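Local coordinates for protein abietadiene synthase, chloroplastic (Abies grandis, PDB 3S9V) that is a chloroplast terpene synthase of grand fir, a largely helical enzyme combining a terpene synthase N-terminal domain with a terpene synthase metal-binding domain, at residues T52-Y57 and V80-Q85; N252-K257 and C264-D269; D444-W447 and Y453-P456. All blocks are in the same frame, centred on the assembly; numbering follows the deposited sequence.

Contact 1. Residues T52-Y57 and V80-Q85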
# COMPACT_ATOMS: atom_id res chain seq x y z
N THR A 52 8.37 0.65 21.29
CA THR A 52 8.38 -0.80 21.24
C THR A 52 8.49 -1.36 22.64
O THR A 52 8.64 -0.62 23.62
CB THR A 52 9.57 -1.31 20.37
OG1 THR A 52 9.51 -2.74 20.27
CG2 THR A 52 10.89 -0.91 20.98
N ASN A 53 8.41 -2.67 22.75
CA ASN A 53 8.46 -3.35 24.03
C ASN A 53 9.89 -3.72 24.43
O ASN A 53 10.81 -3.70 23.61
CB ASN A 53 7.61 -4.62 23.96
CG ASN A 53 8.14 -5.62 22.95
OD1 ASN A 53 8.56 -5.26 21.85
ND2 ASN A 53 8.13 -6.89 23.33
N PRO A 54 10.09 -4.05 25.71
CA PRO A 54 11.42 -4.43 26.19
C PRO A 54 11.79 -5.81 25.67
O PRO A 54 10.93 -6.64 25.41
CB PRO A 54 11.26 -4.41 27.70
CG PRO A 54 9.84 -4.77 27.91
CD PRO A 54 9.13 -4.00 26.83
N SER A 55 13.09 -6.02 25.48
CA SER A 55 13.59 -7.32 25.03
C SER A 55 14.33 -7.93 26.22
O SER A 55 15.44 -7.52 26.54
CB SER A 55 14.56 -7.16 23.86
OG SER A 55 15.14 -8.41 23.52
N ALA A 56 13.69 -8.88 26.89
CA ALA A 56 14.32 -9.49 28.04
C ALA A 56 15.70 -10.02 27.65
O ALA A 56 16.67 -9.87 28.40
CB ALA A 56 13.45 -10.60 28.58
N TYR A 57 15.78 -10.63 26.48
CA TYR A 57 17.04 -11.19 25.99
C TYR A 57 18.15 -10.15 25.87
O TYR A 57 19.25 -10.34 26.38
CB TYR A 57 16.81 -11.86 24.63
CG TYR A 57 18.07 -12.21 23.89
CD1 TYR A 57 18.79 -13.37 24.19
CD2 TYR A 57 18.57 -11.38 22.90
CE1 TYR A 57 19.97 -13.68 23.52
CE2 TYR A 57 19.73 -11.67 22.23
CZ TYR A 57 20.43 -12.82 22.54
OH TYR A 57 21.60 -13.09 21.89
N VAL A 80 19.70 -5.14 35.68
CA VAL A 80 19.68 -6.36 36.47
C VAL A 80 18.38 -6.40 37.27
O VAL A 80 17.70 -7.43 37.35
CB VAL A 80 20.87 -6.44 37.44
CG1 VAL A 80 20.68 -7.61 38.42
CG2 VAL A 80 22.15 -6.63 36.66
N GLU A 81 18.02 -5.26 37.85
CA GLU A 81 16.80 -5.16 38.62
C GLU A 81 15.60 -5.41 37.70
O GLU A 81 14.64 -6.05 38.10
CB GLU A 81 16.68 -3.77 39.26
CG GLU A 81 15.45 -3.61 40.14
CD GLU A 81 15.50 -4.48 41.40
OE1 GLU A 81 14.42 -4.77 41.96
OE2 GLU A 81 16.61 -4.87 41.82
N TRP A 82 15.67 -4.92 36.47
CA TRP A 82 14.57 -5.13 35.53
C TRP A 82 14.33 -6.62 35.35
O TRP A 82 13.20 -7.09 35.34
CB TRP A 82 14.88 -4.51 34.16
CG TRP A 82 13.73 -4.64 33.22
CD1 TRP A 82 12.67 -3.79 33.09
CD2 TRP A 82 13.45 -5.75 32.36
NE1 TRP A 82 11.75 -4.30 32.22
CE2 TRP A 82 12.20 -5.51 31.76
CE3 TRP A 82 14.13 -6.94 32.06
CZ2 TRP A 82 11.61 -6.41 30.86
CZ3 TRP A 82 13.55 -7.84 31.16
CH2 TRP A 82 12.30 -7.57 30.58
N ILE A 83 15.42 -7.37 35.19
CA ILE A 83 15.31 -8.81 35.01
C ILE A 83 14.63 -9.44 36.22
O ILE A 83 13.71 -10.23 36.07
CB ILE A 83 16.71 -9.44 34.82
CG1 ILE A 83 17.34 -8.91 33.53
CG2 ILE A 83 16.60 -10.94 34.80
CD1 ILE A 83 18.80 -9.25 33.36
N LEU A 84 15.07 -9.05 37.41
CA LEU A 84 14.50 -9.58 38.65
C LEU A 84 13.00 -9.30 38.80
O LEU A 84 12.27 -10.10 39.38
CB LEU A 84 15.24 -8.99 39.85
CG LEU A 84 16.72 -9.33 40.02
CD1 LEU A 84 17.31 -8.53 41.17
CD2 LEU A 84 16.86 -10.82 40.28
N GLN A 85 12.56 -8.17 38.27
CA GLN A 85 11.16 -7.76 38.38
C GLN A 85 10.24 -8.19 37.24
O GLN A 85 9.03 -8.08 37.36
CB GLN A 85 11.10 -6.24 38.49
CG GLN A 85 12.03 -5.64 39.53
CD GLN A 85 11.45 -5.70 40.92
OE1 GLN A 85 11.14 -6.77 41.44
NE2 GLN A 85 11.29 -4.53 41.54

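Contact 2. Residues N252-K257 and C264-D269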
# COMPACT_ATOMS: atom_id res chain seq x y z
N ASN A 252 23.91 3.87 26.19
CA ASN A 252 23.42 4.98 27.00
C ASN A 252 22.24 5.64 26.27
O ASN A 252 21.23 5.99 26.88
CB ASN A 252 24.51 6.03 27.23
CG ASN A 252 25.58 5.57 28.20
OD1 ASN A 252 25.28 4.90 29.20
ND2 ASN A 252 26.83 5.93 27.92
N PHE A 253 22.40 5.80 24.96
CA PHE A 253 21.37 6.41 24.11
C PHE A 253 20.08 5.60 24.13
O PHE A 253 18.99 6.16 24.19
CB PHE A 253 21.91 6.55 22.68
CG PHE A 253 20.84 6.78 21.64
CD1 PHE A 253 20.28 5.70 20.95
CD2 PHE A 253 20.42 8.06 21.33
CE1 PHE A 253 19.31 5.90 19.97
CE2 PHE A 253 19.45 8.28 20.35
CZ PHE A 253 18.89 7.19 19.67
N VAL A 254 20.19 4.27 24.10
CA VAL A 254 19.01 3.43 24.14
C VAL A 254 18.37 3.53 25.52
O VAL A 254 17.15 3.65 25.64
CB VAL A 254 19.35 1.95 23.85
CG1 VAL A 254 18.15 1.07 24.17
CG2 VAL A 254 19.76 1.79 22.40
N LEU A 255 19.19 3.50 26.56
CA LEU A 255 18.70 3.59 27.93
C LEU A 255 18.14 4.97 28.26
O LEU A 255 17.38 5.13 29.22
CB LEU A 255 19.80 3.22 28.93
CG LEU A 255 20.07 1.72 28.98
CD1 LEU A 255 21.29 1.43 29.81
CD2 LEU A 255 18.84 1.02 29.56
N LYS A 256 18.50 5.97 27.47
CA LYS A 256 18.00 7.31 27.69
C LYS A 256 16.50 7.27 27.38
O LYS A 256 15.69 7.91 28.06
CB LYS A 256 18.70 8.32 26.77
CG LYS A 256 18.14 9.74 26.86
CD LYS A 256 18.99 10.73 26.08
CE LYS A 256 19.02 10.41 24.59
NZ LYS A 256 17.68 10.54 23.93
N LYS A 257 16.15 6.49 26.36
CA LYS A 257 14.77 6.34 25.93
C LYS A 257 13.97 5.37 26.82
O LYS A 257 12.85 5.68 27.23
CB LYS A 257 14.73 5.85 24.47
CG LYS A 257 13.41 6.08 23.71
CD LYS A 257 12.22 5.37 24.35
CE LYS A 257 10.96 5.51 23.50
NZ LYS A 257 10.56 6.93 23.28
N CYS A 264 15.13 -5.09 21.03
CA CYS A 264 16.07 -5.95 20.31
C CYS A 264 16.73 -5.25 19.12
O CYS A 264 17.52 -5.86 18.39
CB CYS A 264 15.40 -7.26 19.87
SG CYS A 264 14.00 -7.09 18.77
N HIS A 265 16.41 -3.97 18.95
CA HIS A 265 16.98 -3.14 17.88
C HIS A 265 16.43 -1.73 18.01
O HIS A 265 15.25 -1.53 18.31
CB HIS A 265 16.68 -3.72 16.50
CG HIS A 265 15.28 -4.23 16.34
ND1 HIS A 265 14.95 -5.23 15.46
CD2 HIS A 265 14.13 -3.89 16.97
CE1 HIS A 265 13.66 -5.48 15.55
NE2 HIS A 265 13.14 -4.68 16.46
N TYR A 266 17.31 -0.75 17.81
CA TYR A 266 16.93 0.65 17.94
C TYR A 266 17.98 1.48 17.22
O TYR A 266 19.13 1.06 17.07
CB TYR A 266 16.90 1.03 19.43
CG TYR A 266 15.83 2.04 19.80
CD1 TYR A 266 14.48 1.74 19.65
CD2 TYR A 266 16.18 3.31 20.26
CE1 TYR A 266 13.49 2.68 19.95
CE2 TYR A 266 15.19 4.26 20.58
CZ TYR A 266 13.85 3.94 20.42
OH TYR A 266 12.89 4.87 20.72
N PRO A 267 17.59 2.67 16.72
CA PRO A 267 16.23 3.20 16.81
C PRO A 267 15.32 2.61 15.73
O PRO A 267 15.75 1.75 14.95
CB PRO A 267 16.44 4.71 16.67
CG PRO A 267 17.63 4.80 15.74
CD PRO A 267 18.54 3.71 16.27
N LEU A 268 14.07 3.08 15.67
CA LEU A 268 13.12 2.56 14.68
C LEU A 268 12.31 3.68 14.03
O LEU A 268 11.20 3.46 13.55
CB LEU A 268 12.17 1.58 15.38
CG LEU A 268 12.84 0.37 16.05
CD1 LEU A 268 11.81 -0.42 16.84
CD2 LEU A 268 13.50 -0.52 15.00
N ASP A 269 12.89 4.88 14.01
CA ASP A 269 12.24 6.07 13.48
C ASP A 269 11.71 6.07 12.05
O ASP A 269 10.66 6.66 11.79
CB ASP A 269 13.15 7.29 13.68
CG ASP A 269 14.54 7.10 13.09
OD1 ASP A 269 15.19 8.12 12.76
OD2 ASP A 269 14.99 5.94 12.95

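Contact 3. Residues D444-W447 and Y453-P456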
# COMPACT_ATOMS: atom_id res chain seq x y z
N ASP A 444 -3.49 -6.49 16.62
CA ASP A 444 -2.63 -6.99 17.67
C ASP A 444 -1.55 -7.93 17.15
O ASP A 444 -1.15 -8.87 17.82
CB ASP A 444 -3.48 -7.68 18.75
CG ASP A 444 -4.50 -8.62 18.16
OD1 ASP A 444 -5.47 -8.96 18.87
OD2 ASP A 444 -4.33 -9.02 16.99
N ASP A 445 -1.08 -7.68 15.93
CA ASP A 445 -0.02 -8.50 15.37
C ASP A 445 1.27 -8.15 16.10
O ASP A 445 1.45 -7.03 16.57
CB ASP A 445 0.18 -8.21 13.87
CG ASP A 445 -0.92 -8.78 12.99
OD1 ASP A 445 -1.42 -9.89 13.28
OD2 ASP A 445 -1.27 -8.13 11.99
N VAL A 446 2.16 -9.13 16.20
CA VAL A 446 3.45 -8.92 16.83
C VAL A 446 4.46 -9.02 15.70
O VAL A 446 4.09 -9.31 14.56
CB VAL A 446 3.77 -9.98 17.90
CG1 VAL A 446 3.00 -9.67 19.17
CG2 VAL A 446 3.43 -11.37 17.38
N TRP A 447 5.73 -8.79 16.00
CA TRP A 447 6.77 -8.84 14.98
C TRP A 447 7.89 -9.74 15.45
O TRP A 447 8.10 -9.90 16.65
CB TRP A 447 7.29 -7.43 14.69
CG TRP A 447 6.20 -6.45 14.33
CD1 TRP A 447 5.22 -5.96 15.17
CD2 TRP A 447 5.92 -5.90 13.03
NE1 TRP A 447 4.36 -5.15 14.47
CE2 TRP A 447 4.76 -5.10 13.16
CE3 TRP A 447 6.54 -6.01 11.78
CZ2 TRP A 447 4.21 -4.41 12.07
CZ3 TRP A 447 5.99 -5.33 10.70
CH2 TRP A 447 4.83 -4.53 10.85
N TYR A 453 8.75 -8.78 19.19
CA TYR A 453 8.58 -7.40 19.62
C TYR A 453 7.26 -6.83 19.13
O TYR A 453 6.60 -7.41 18.26
CB TYR A 453 9.78 -6.54 19.17
CG TYR A 453 9.94 -6.37 17.68
CD1 TYR A 453 9.57 -5.19 17.06
CD2 TYR A 453 10.50 -7.37 16.89
CE1 TYR A 453 9.75 -5.00 15.70
CE2 TYR A 453 10.69 -7.19 15.51
CZ TYR A 453 10.31 -5.99 14.92
OH TYR A 453 10.50 -5.75 13.57
N MET A 454 6.85 -5.70 19.70
CA MET A 454 5.59 -5.08 19.35
C MET A 454 5.76 -3.62 18.96
O MET A 454 6.57 -2.91 19.54
CB MET A 454 4.63 -5.18 20.54
CG MET A 454 4.66 -6.54 21.23
SD MET A 454 3.62 -6.63 22.69
CE MET A 454 4.04 -5.10 23.50
N MET A 455 4.99 -3.18 17.97
CA MET A 455 5.07 -1.80 17.54
C MET A 455 3.70 -1.14 17.72
O MET A 455 2.88 -1.12 16.81
CB MET A 455 5.51 -1.73 16.08
CG MET A 455 6.64 -0.72 15.82
SD MET A 455 8.25 -1.23 16.46
CE MET A 455 8.45 -2.52 15.53
N PRO A 456 3.45 -0.58 18.93
CA PRO A 456 2.22 0.10 19.34
C PRO A 456 1.68 1.14 18.36
O PRO A 456 0.47 1.40 18.34
CB PRO A 456 2.62 0.74 20.68
CG PRO A 456 3.60 -0.24 21.22
CD PRO A 456 4.44 -0.57 20.02
O HOH W 1 2.69 -5.05 17.60

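Contact 1. Residues T52-Y57 and V80-Q85
With CG anti to the backbone N (chi1 -176°), Trp82 carries its indole out from the helix toward residues 52-57, and a second torsion of 87° turns the ring so that its six-membered part reaches Pro54 and Ala56. The three outer carbons of that ring do all the touching. CZ2 takes the proline: Pro54 CB lies 3.8 Å from Trp82 CZ2, and Pro54 CG is equally near, so one side of the pyrrolidine ring is applied to a single aromatic carbon, the two side chains crossing at about a right angle. CZ3 and CH2 take the alanine. Ala56 CB sits at the edge of the indole, in its plane, 3.8 Å from Trp82 CZ3, and the backbone comes closer still, with Ala56 CA 3.6 Å from Trp82 CZ3. Both CA and CB of Ala56 thus touch the ring, and the nearest CA atoms of the two segments, those of Ala56 and Ile83, are 7.1 Å apart. The contact is entirely apolar. His261 also meets the Trp82 ring, their planes at about 40°, and touches Pro54, so it joins proline and indole from a third piece of chain. Ser55, between the two touching residues, points away from the tryptophan; it is the N-cap of helix 56-62, and its OG bonds to Asp58 OD2. The tryptophan therefore packs against a helix at its very start, with the incoming loop on one part of the ring and the first helical residue on another. This is packing of a helix on the loop-to-helix entry of its neighbour in a largely helical part of the fold, an aromatic from helix 77-85 lying on the start of helix 56-62.

Contact 2. Residues N252-K257 and C264-D269
Tyr266 projects from its loop toward helix 245-258 and meets three of its side chains, Phe253, Val254 and Lys257, with unequal closeness. The tight part is at the phenol oxygen. Lys257 crosses the tyrosine at about a right angle, and its chain, bent at the second and fourth torsions (both near -60°), curls past the hydroxyl: Lys257 CG is 3.3 Å from Tyr266 OH, and Lys257 CE is 3.4 Å from the same oxygen. These are contacts of methylene groups. The polar ends look elsewhere, Lys257 NZ forming a salt bridge with Glu51 and Tyr266 OH a hydrogen bond with the carbonyl of Gly50, so neighbouring residues of one loop hold both groups. Toward the other end of the helix segment, on the phenylalanine side, the packing is looser. Val254 CG2 stands 4.2 Å from Tyr266 CB, and Phe253 CE1 comes to the edge of the tyrosine ring, near its plane, 4.1 Å from Tyr266 CD2. The same Phe253 CE1 is 4.4 Å from Pro267 CD. Phe253 and Lys257 are partly exposed and border the contact, while Val254, Tyr266 and Pro267 are buried. Tyr49 adds an edge-to-face partner to Phe253. Within the loop, the peptide bond between Tyr266 and Pro267 is cis, and Pro267 CB lies 3.9 Å above the tyrosine ring plane, offset toward its rim. This proline over the face of the preceding aromatic is the familiar aromatic–cis-proline arrangement, placed here in the terpene synthase N-terminal domain, in the loop joining helices 245-258 and 269-282, just before Leu268, the N-cap position of the second helix.

Contact 3. Residues D444-W447 and Y453-P456
Trp447 lays its CB over one face of the Tyr453 ring, a CH-pi contact with CB 3.5 Å from the ring centroid and 17° off the normal. Closest is Tyr453 CZ, 3.4 Å from Trp447 CB. The tyrosine gets there with CG held between its backbone N and carbonyl carbon (chi1 65°), which stands the ring up beside the neighbouring strand. The indole itself goes past the phenol, its five-membered ring inclined obliquely at 31° to the tyrosine plane. Both side chains lie on the same face of a short antiparallel beta hairpin, strands 447-448 and 452-453, set between helices 430-440 and 461-491. In it Trp447 and Tyr453 make a hydrogen-bonded pair: Trp447 N to Tyr453 O at 2.8 Å and Tyr453 N to Trp447 O at 2.9 Å, the second bond the straighter at its hydrogen. Tyr453 O also sits in plane at the edge of the indole. At Asp445 and Met455, where the chains have separated, a water bridges the two backbones, donating to Asp445 O at 2.6 Å and accepting from Met455 N at 3.0 Å. Next to it, Trp447 NE1 comes 4.0 Å from Met455 CB and makes a weak hydrogen bond with Ser459 OG. Phe271 packs edge-to-face with the indole. Away from the Trp447-Tyr453 pair, Val446 CG1 meets Met454 CG at 4.1 Å, while Val446 also touches Phe409.

How the contacts relate
The three contacts follow one another along the chain yet gather on one side of its centre, with contact 3 innermost and contact 1 outermost. Contact 1 is about 14 Å from contact 2 and about 17 Å from contact 3, centre to centre; contacts 2 and 3 are also about 17 Å apart. Residues 52-57 join all three: Asn53 OD1 accepts from Met454 N at 2.8 Å, Thr52 OG1 bonds to Met454 O at 3.0 Å, and Ser55 CB packs on Cys264 N at 3.6 Å. Contacts 2 and 3 meet through an edge-to-face pair, His265 CE1 lying 3.4 Å from Tyr453 CE2, and through Leu268 CD1, 3.7 Å from Met455 SD.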